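PDB 4IVN: transcriptional regulator from Vibrio vulnificus, which probably represses transcription of the nan operon for sialic acid catabolism, and binds the sugar phosphate N-acetylmannosamine 6-phosphate in its isomerase-like domain. Local coordinates for residues L7-M15 against A26-H34; V124-V135 against L149-E160. All coordinates share one frame; numbering follows the deposited sequence.

Interaction 1. Residues L7-M15 against A26-H34; sequences LLVRLRSNM and ADYILENAH
Leu30 and Leu11 interlock where two helices of the same small domain meet, and the contact between 7-15 and 26-34 is carried almost wholly by apolar groups. The two leucines slide past each other in opposite directions, with Leu11 CG 4.1 Å from Leu30 CG. With its CG anti to the backbone N (chi1 -165°), Leu11 divides its methyls: CD1 rests on Ala26 CB at 3.7 Å, while CD2 reaches CG2 of Ile29. Leu30 in turn packs against the aliphatic part of Arg12, whose CG is 3.6 Å from Leu30 CD2, the two side chains crossing at about a right angle. Leu8 CD2 extends the apolar seam to Ala33 CB. A thioether closes the other end: Met15 SD lies 3.7 Å from Ala26 CB and 3.8 Å from Leu30 CD1, and Met15 CE comes up to OD1 of Asp27. Polar groups act at the margins, where Leu8 N bonds to Asp77 and Arg10 to the carbonyl of Met62. Leu78 of helix 67-78 touches Leu8, and Leu44 of helix 41-48 touches Ile29. The axes of 7-13 and 26-34 approach to 10.3 Å at 143°, an inclined, roughly antiparallel crossing that fits the helical bundle of an RpiR-type helix-turn-helix domain.

Interaction 2. Residues V124-V135 against L149-E160; sequences VHQAEFIGCIGV and LIRIGKKAIMFE
Lys154 sends its ammonium group among three backbone carbonyls at the end of helix 114-126. NZ donates to Val124 O at 3.0 Å and to Ala127 O at 2.9 Å, each in the carbonyl plane, and more weakly to His125 O. Bends at chi2 and chi3 (-53° and -79°) fold the lysine chain back to reach them. Beside this grip, strands 129-133 and 156-159 pair in parallel: Ile130 N and O bond to Lys155 O and Ile157 N, and Cys132 N and O to Ile157 O and Phe159 N, the last at 2.9 Å and nearly straight (174°). On the sheet face bearing Ile130, Cys132, Ala156 and Met158, Ile130 CG2 meets Leu149 CD1 at 3.7 Å, and Met158 SD lies 3.6 Å from Cys132 CB. On the face of Ile133, Ile157 and Phe159, the Phe159 ring turns its edge to Cys132 O while Ile157 CD1 sits over one ring face, offset toward the rim. A water bridges Glu128 O and Lys155 N just before the ladder begins.

Further out, a Schellman motif at Gly153 ends helix 137-151 and turns the chain toward Lys154. Strand 176-181 flanks 129-133 on its other edge, and Val135 touches the bound sugar phosphate. The lysine charge probably balances the partial negative charge of the helix C terminus, tying this end of the beta-alpha-beta crossover to the preceding helix.

How the interactions relate
Read from the N terminus, the chain makes two local closures in series, neither nested in nor crossing the other. Interaction 1 closes first, across a ten-residue connection, six of them helical, joining the first two helices of the RpiR-family helix-turn-helix domain. The chain then runs through the remaining helices of that domain, helix 93-111 and most of helix 114-126, in whose last turn interaction 2 opens. There, helix 137-151 supplies nearly all of the 13-residue connection, and the closure joins an edge strand to its neighbour in the sugar-phosphate-binding SIS domain. The two contacts lie on opposite sides of the chain's centre, with centres about 44 Å apart: each joins elements within a single domain, and neither links one domain to the other.

Interaction 1. Residues L7-M15 against A26-H34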
# COMPACT_ATOMS: atom_id res chain seq x y z
N LEU A 7 -20.74 -27.01 -9.96
CA LEU A 7 -20.71 -27.21 -8.51
C LEU A 7 -22.12 -26.91 -7.95
O LEU A 7 -22.61 -27.64 -7.06
CB LEU A 7 -19.68 -26.32 -7.77
CG LEU A 7 -19.78 -26.36 -6.24
CD1 LEU A 7 -18.55 -25.73 -5.60
CD2 LEU A 7 -20.99 -25.60 -5.76
N LEU A 8 -22.78 -25.85 -8.44
CA LEU A 8 -24.13 -25.56 -7.92
C LEU A 8 -25.19 -26.59 -8.33
O LEU A 8 -26.05 -26.99 -7.51
CB LEU A 8 -24.59 -24.13 -8.22
CG LEU A 8 -23.90 -23.03 -7.39
CD1 LEU A 8 -24.24 -21.67 -7.96
CD2 LEU A 8 -24.29 -23.13 -5.92
N VAL A 9 -25.11 -27.04 -9.58
CA VAL A 9 -25.97 -28.16 -10.02
C VAL A 9 -25.65 -29.43 -9.22
O VAL A 9 -26.58 -30.14 -8.80
CB VAL A 9 -25.87 -28.48 -11.55
CG1 VAL A 9 -26.76 -29.71 -11.93
CG2 VAL A 9 -26.17 -27.22 -12.37
N ARG A 10 -24.36 -29.72 -8.98
CA ARG A 10 -24.00 -30.94 -8.28
C ARG A 10 -24.51 -30.89 -6.88
O ARG A 10 -25.01 -31.91 -6.39
CB ARG A 10 -22.53 -31.33 -8.41
CG ARG A 10 -22.17 -31.77 -9.83
CD ARG A 10 -20.84 -32.52 -9.92
NE ARG A 10 -19.80 -31.77 -9.22
CZ ARG A 10 -19.56 -31.87 -7.91
NH1 ARG A 10 -20.27 -32.70 -7.14
NH2 ARG A 10 -18.62 -31.13 -7.36
N LEU A 11 -24.49 -29.69 -6.28
CA LEU A 11 -24.95 -29.51 -4.88
C LEU A 11 -26.43 -29.87 -4.80
O LEU A 11 -26.85 -30.70 -3.97
CB LEU A 11 -24.69 -28.09 -4.36
CG LEU A 11 -24.75 -27.69 -2.86
CD1 LEU A 11 -24.10 -28.66 -1.88
CD2 LEU A 11 -24.14 -26.30 -2.67
N ARG A 12 -27.21 -29.21 -5.63
CA ARG A 12 -28.62 -29.53 -5.80
C ARG A 12 -28.97 -31.04 -5.91
O ARG A 12 -29.76 -31.57 -5.10
CB ARG A 12 -29.14 -28.80 -7.04
CG ARG A 12 -29.71 -27.44 -6.74
CD ARG A 12 -30.99 -27.58 -5.92
NE ARG A 12 -31.62 -28.89 -6.08
CZ ARG A 12 -32.82 -29.21 -5.60
NH1 ARG A 12 -33.54 -28.32 -4.93
NH2 ARG A 12 -33.32 -30.43 -5.79
N SER A 13 -28.42 -31.71 -6.91
CA SER A 13 -28.84 -33.06 -7.23
C SER A 13 -28.19 -34.06 -6.28
O SER A 13 -28.87 -34.92 -5.75
CB SER A 13 -28.64 -33.43 -8.72
OG SER A 13 -27.36 -33.06 -9.21
N ASN A 14 -26.90 -33.90 -6.00
CA ASN A 14 -26.23 -34.90 -5.16
C ASN A 14 -26.51 -34.71 -3.66
O ASN A 14 -25.81 -35.29 -2.81
CB ASN A 14 -24.69 -35.00 -5.41
CG ASN A 14 -24.30 -34.76 -6.86
OD1 ASN A 14 -25.11 -34.83 -7.80
ND2 ASN A 14 -23.02 -34.44 -7.05
N MET A 15 -27.53 -33.92 -3.33
CA MET A 15 -27.83 -33.70 -1.92
C MET A 15 -28.90 -34.59 -1.29
O MET A 15 -29.10 -34.56 -0.06
CB MET A 15 -28.02 -32.20 -1.60
CG MET A 15 -29.39 -31.59 -1.85
SD MET A 15 -29.41 -29.94 -1.09
CE MET A 15 -29.97 -30.31 0.57
N ALA A 26 -26.00 -27.36 2.90
CA ALA A 26 -26.17 -27.37 1.45
C ALA A 26 -27.23 -26.31 1.10
O ALA A 26 -27.03 -25.48 0.20
CB ALA A 26 -26.51 -28.78 0.93
N ASP A 27 -28.29 -26.25 1.89
CA ASP A 27 -29.43 -25.32 1.61
C ASP A 27 -29.07 -23.84 1.74
O ASP A 27 -29.49 -22.99 0.90
CB ASP A 27 -30.64 -25.60 2.50
CG ASP A 27 -31.51 -26.72 1.97
OD1 ASP A 27 -31.50 -26.96 0.75
OD2 ASP A 27 -32.23 -27.36 2.77
N TYR A 28 -28.34 -23.52 2.81
CA TYR A 28 -27.84 -22.17 3.02
C TYR A 28 -26.96 -21.74 1.84
O TYR A 28 -27.08 -20.63 1.35
CB TYR A 28 -27.10 -22.01 4.36
CG TYR A 28 -26.57 -20.61 4.61
CD1 TYR A 28 -27.27 -19.70 5.41
CD2 TYR A 28 -25.33 -20.18 4.06
CE1 TYR A 28 -26.78 -18.39 5.62
CE2 TYR A 28 -24.84 -18.89 4.29
CZ TYR A 28 -25.57 -18.01 5.07
OH TYR A 28 -25.09 -16.73 5.26
N ILE A 29 -26.07 -22.62 1.37
CA ILE A 29 -25.22 -22.24 0.27
C ILE A 29 -26.01 -22.02 -1.02
O ILE A 29 -25.73 -21.07 -1.77
CB ILE A 29 -24.11 -23.30 0.04
CG1 ILE A 29 -23.22 -23.40 1.29
CG2 ILE A 29 -23.22 -22.84 -1.10
CD1 ILE A 29 -22.27 -24.61 1.35
N LEU A 30 -26.94 -22.93 -1.32
CA LEU A 30 -27.74 -22.88 -2.55
C LEU A 30 -28.54 -21.58 -2.59
O LEU A 30 -28.84 -21.05 -3.69
CB LEU A 30 -28.71 -24.09 -2.67
CG LEU A 30 -28.14 -25.43 -3.18
CD1 LEU A 30 -29.11 -26.62 -2.93
CD2 LEU A 30 -27.76 -25.31 -4.65
N GLU A 31 -28.91 -21.08 -1.40
CA GLU A 31 -29.69 -19.85 -1.30
C GLU A 31 -28.89 -18.60 -1.20
O GLU A 31 -29.43 -17.55 -1.46
CB GLU A 31 -30.73 -19.90 -0.17
CG GLU A 31 -31.79 -20.94 -0.44
CD GLU A 31 -32.40 -21.57 0.81
OE1 GLU A 31 -32.65 -20.86 1.80
OE2 GLU A 31 -32.65 -22.79 0.77
N ASN A 32 -27.61 -18.70 -0.84
CA ASN A 32 -26.82 -17.49 -0.49
C ASN A 32 -25.52 -17.41 -1.22
O ASN A 32 -24.55 -16.79 -0.76
CB ASN A 32 -26.56 -17.46 1.02
CG ASN A 32 -27.82 -17.30 1.80
OD1 ASN A 32 -28.39 -16.23 1.83
ND2 ASN A 32 -28.29 -18.38 2.42
N ALA A 33 -25.48 -18.14 -2.32
CA ALA A 33 -24.22 -18.56 -2.94
C ALA A 33 -23.36 -17.39 -3.33
O ALA A 33 -22.13 -17.43 -3.14
CB ALA A 33 -24.46 -19.47 -4.14
N HIS A 34 -23.96 -16.34 -3.86
CA HIS A 34 -23.20 -15.14 -4.15
C HIS A 34 -22.45 -14.64 -2.93
O HIS A 34 -21.24 -14.31 -3.01
CB HIS A 34 -24.05 -14.00 -4.77
CG HIS A 34 -23.30 -12.67 -4.88
ND1 HIS A 34 -22.70 -12.26 -6.01
CD2 HIS A 34 -23.00 -11.70 -3.89
CE1 HIS A 34 -22.08 -11.07 -5.78
NE2 HIS A 34 -22.29 -10.73 -4.49

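Interaction 2. Residues V124-V135 against L149-E160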
# COMPACT_ATOMS: atom_id res chain seq x y z
N VAL A 124 0.62 -0.63 21.33
CA VAL A 124 1.72 -0.13 20.52
C VAL A 124 2.65 0.80 21.31
O VAL A 124 3.89 0.65 21.29
CB VAL A 124 1.21 0.54 19.26
CG1 VAL A 124 2.42 1.10 18.44
CG2 VAL A 124 0.44 -0.51 18.42
N HIS A 125 2.05 1.66 22.07
CA HIS A 125 2.82 2.61 22.86
C HIS A 125 3.71 1.86 23.81
O HIS A 125 4.91 2.17 23.90
CB HIS A 125 1.91 3.55 23.62
CG HIS A 125 2.67 4.45 24.54
ND1 HIS A 125 3.57 5.32 24.10
CD2 HIS A 125 2.72 4.51 25.95
CE1 HIS A 125 4.15 5.96 25.16
NE2 HIS A 125 3.60 5.49 26.27
N GLN A 126 3.16 0.83 24.47
CA GLN A 126 3.94 0.04 25.44
C GLN A 126 4.99 -0.88 24.78
O GLN A 126 5.99 -1.27 25.41
CB GLN A 126 3.03 -0.85 26.33
CG GLN A 126 1.97 -0.10 27.18
CD GLN A 126 2.59 0.92 28.17
OE1 GLN A 126 3.71 0.75 28.65
NE2 GLN A 126 1.85 2.00 28.47
N ALA A 127 4.78 -1.22 23.50
CA ALA A 127 5.52 -2.32 22.95
C ALA A 127 6.99 -1.93 22.76
O ALA A 127 7.30 -0.82 22.34
CB ALA A 127 4.89 -2.78 21.66
N GLU A 128 7.90 -2.83 23.10
CA GLU A 128 9.30 -2.58 22.79
C GLU A 128 9.66 -3.11 21.38
O GLU A 128 10.58 -2.62 20.69
CB GLU A 128 10.16 -3.26 23.85
CG GLU A 128 10.18 -2.40 25.15
CD GLU A 128 10.98 -3.05 26.27
OE1 GLU A 128 11.02 -4.29 26.34
OE2 GLU A 128 11.58 -2.33 27.11
N PHE A 129 8.89 -4.08 20.92
CA PHE A 129 9.24 -4.68 19.59
C PHE A 129 7.95 -5.08 18.94
O PHE A 129 7.03 -5.60 19.63
CB PHE A 129 10.17 -5.91 19.74
CG PHE A 129 10.37 -6.70 18.41
CD1 PHE A 129 11.36 -6.33 17.53
CD2 PHE A 129 9.50 -7.75 18.06
CE1 PHE A 129 11.56 -7.08 16.34
CE2 PHE A 129 9.68 -8.45 16.88
CZ PHE A 129 10.71 -8.11 16.03
N ILE A 130 7.83 -4.77 17.65
CA ILE A 130 6.59 -5.05 16.96
C ILE A 130 6.92 -5.88 15.73
O ILE A 130 7.70 -5.44 14.79
CB ILE A 130 5.86 -3.73 16.55
CG1 ILE A 130 5.48 -2.93 17.83
CG2 ILE A 130 4.56 -4.03 15.75
CD1 ILE A 130 4.91 -1.55 17.54
N GLY A 131 6.32 -7.06 15.69
CA GLY A 131 6.51 -7.99 14.56
C GLY A 131 5.27 -7.92 13.69
O GLY A 131 4.12 -7.95 14.21
N CYS A 132 5.43 -7.90 12.36
CA CYS A 132 4.23 -7.84 11.50
C CYS A 132 4.27 -9.00 10.49
O CYS A 132 5.37 -9.35 10.07
CB CYS A 132 4.18 -6.54 10.69
SG CYS A 132 4.25 -5.09 11.78
N ILE A 133 3.11 -9.58 10.17
CA ILE A 133 3.09 -10.80 9.36
C ILE A 133 2.00 -10.65 8.30
O ILE A 133 0.87 -10.31 8.63
CB ILE A 133 2.84 -12.11 10.20
CG1 ILE A 133 3.76 -12.29 11.39
CG2 ILE A 133 2.95 -13.34 9.30
CD1 ILE A 133 3.11 -13.29 12.36
N GLY A 134 2.35 -10.94 7.02
CA GLY A 134 1.36 -10.95 5.98
C GLY A 134 1.99 -11.36 4.66
O GLY A 134 3.22 -11.16 4.46
N VAL A 135 1.17 -12.00 3.82
CA VAL A 135 1.63 -12.44 2.49
C VAL A 135 0.84 -11.97 1.33
O VAL A 135 -0.30 -11.45 1.47
CB VAL A 135 1.74 -14.00 2.41
CG1 VAL A 135 2.70 -14.58 3.50
CG2 VAL A 135 0.36 -14.63 2.50
N LEU A 149 5.41 2.77 11.70
CA LEU A 149 6.08 2.51 13.05
C LEU A 149 7.50 3.02 13.14
O LEU A 149 7.84 3.63 14.16
CB LEU A 149 6.03 1.04 13.50
CG LEU A 149 4.51 0.65 13.68
CD1 LEU A 149 4.23 -0.84 13.86
CD2 LEU A 149 3.77 1.44 14.76
N ILE A 150 8.31 2.74 12.13
CA ILE A 150 9.68 3.18 12.11
C ILE A 150 9.76 4.71 12.06
O ILE A 150 10.68 5.25 12.72
CB ILE A 150 10.44 2.50 10.91
CG1 ILE A 150 10.70 1.05 11.29
CG2 ILE A 150 11.78 3.24 10.54
CD1 ILE A 150 11.09 0.22 10.06
N ARG A 151 8.78 5.37 11.40
CA ARG A 151 8.72 6.86 11.38
C ARG A 151 8.59 7.43 12.80
O ARG A 151 9.22 8.46 13.14
CB ARG A 151 7.56 7.38 10.52
CG ARG A 151 7.80 7.25 8.95
CD ARG A 151 9.14 7.74 8.43
NE ARG A 151 9.38 9.17 8.75
CZ ARG A 151 8.75 10.22 8.20
NH1 ARG A 151 7.93 10.07 7.16
NH2 ARG A 151 9.00 11.44 8.66
N ILE A 152 7.78 6.76 13.64
CA ILE A 152 7.68 7.13 15.08
C ILE A 152 8.70 6.52 16.02
O ILE A 152 8.61 6.72 17.25
CB ILE A 152 6.25 6.99 15.59
CG1 ILE A 152 5.77 5.52 15.68
CG2 ILE A 152 5.40 7.87 14.69
CD1 ILE A 152 4.44 5.42 16.43
N GLY A 153 9.70 5.87 15.47
CA GLY A 153 10.86 5.44 16.25
C GLY A 153 10.61 4.09 16.96
O GLY A 153 11.37 3.72 17.84
N LYS A 154 9.61 3.30 16.51
CA LYS A 154 9.37 1.99 17.14
C LYS A 154 10.26 0.98 16.41
O LYS A 154 10.52 1.14 15.16
CB LYS A 154 7.93 1.52 16.96
CG LYS A 154 6.83 2.35 17.67
CD LYS A 154 7.12 2.55 19.15
CE LYS A 154 6.77 1.35 19.98
NZ LYS A 154 6.61 1.81 21.43
N LYS A 155 10.64 -0.09 17.09
CA LYS A 155 11.27 -1.19 16.29
C LYS A 155 10.16 -2.02 15.67
O LYS A 155 9.31 -2.54 16.43
CB LYS A 155 12.12 -2.08 17.24
CG LYS A 155 13.25 -1.28 17.92
CD LYS A 155 14.21 -0.88 16.76
CE LYS A 155 15.58 -0.41 17.24
NZ LYS A 155 15.45 0.63 18.32
N ALA A 156 10.11 -2.12 14.35
CA ALA A 156 9.08 -2.93 13.70
C ALA A 156 9.76 -3.72 12.62
O ALA A 156 10.59 -3.21 11.83
CB ALA A 156 7.97 -2.08 13.10
N ILE A 157 9.41 -5.00 12.57
CA ILE A 157 9.84 -5.82 11.45
C ILE A 157 8.62 -6.40 10.76
O ILE A 157 7.73 -6.98 11.40
CB ILE A 157 10.73 -6.96 11.91
CG1 ILE A 157 11.15 -7.82 10.71
CG2 ILE A 157 9.95 -7.83 12.84
CD1 ILE A 157 12.19 -8.78 11.12
N MET A 158 8.59 -6.25 9.44
CA MET A 158 7.62 -6.96 8.62
C MET A 158 8.25 -8.27 8.05
O MET A 158 9.32 -8.23 7.43
CB MET A 158 7.10 -6.00 7.56
CG MET A 158 6.14 -6.56 6.52
SD MET A 158 4.76 -7.36 7.27
CE MET A 158 4.16 -8.32 5.86
N PHE A 159 7.61 -9.42 8.25
CA PHE A 159 8.08 -10.69 7.63
C PHE A 159 7.13 -11.05 6.45
O PHE A 159 5.90 -11.24 6.68
CB PHE A 159 7.96 -11.85 8.67
CG PHE A 159 8.78 -11.69 9.92
CD1 PHE A 159 8.29 -10.99 11.02
CD2 PHE A 159 10.03 -12.31 10.03
CE1 PHE A 159 9.02 -10.91 12.22
CE2 PHE A 159 10.78 -12.18 11.19
CZ PHE A 159 10.25 -11.50 12.29
N GLU A 160 7.60 -11.28 5.23
CA GLU A 160 6.75 -12.27 4.40
C GLU A 160 7.36 -13.69 4.30
O GLU A 160 6.66 -14.66 3.68
CB GLU A 160 6.37 -11.79 2.95
CG GLU A 160 5.83 -10.39 2.95
CD GLU A 160 6.91 -9.37 3.05
OE1 GLU A 160 8.10 -9.75 3.09
OE2 GLU A 160 6.56 -8.18 3.06
O HOH W 1 10.44 -0.04 19.89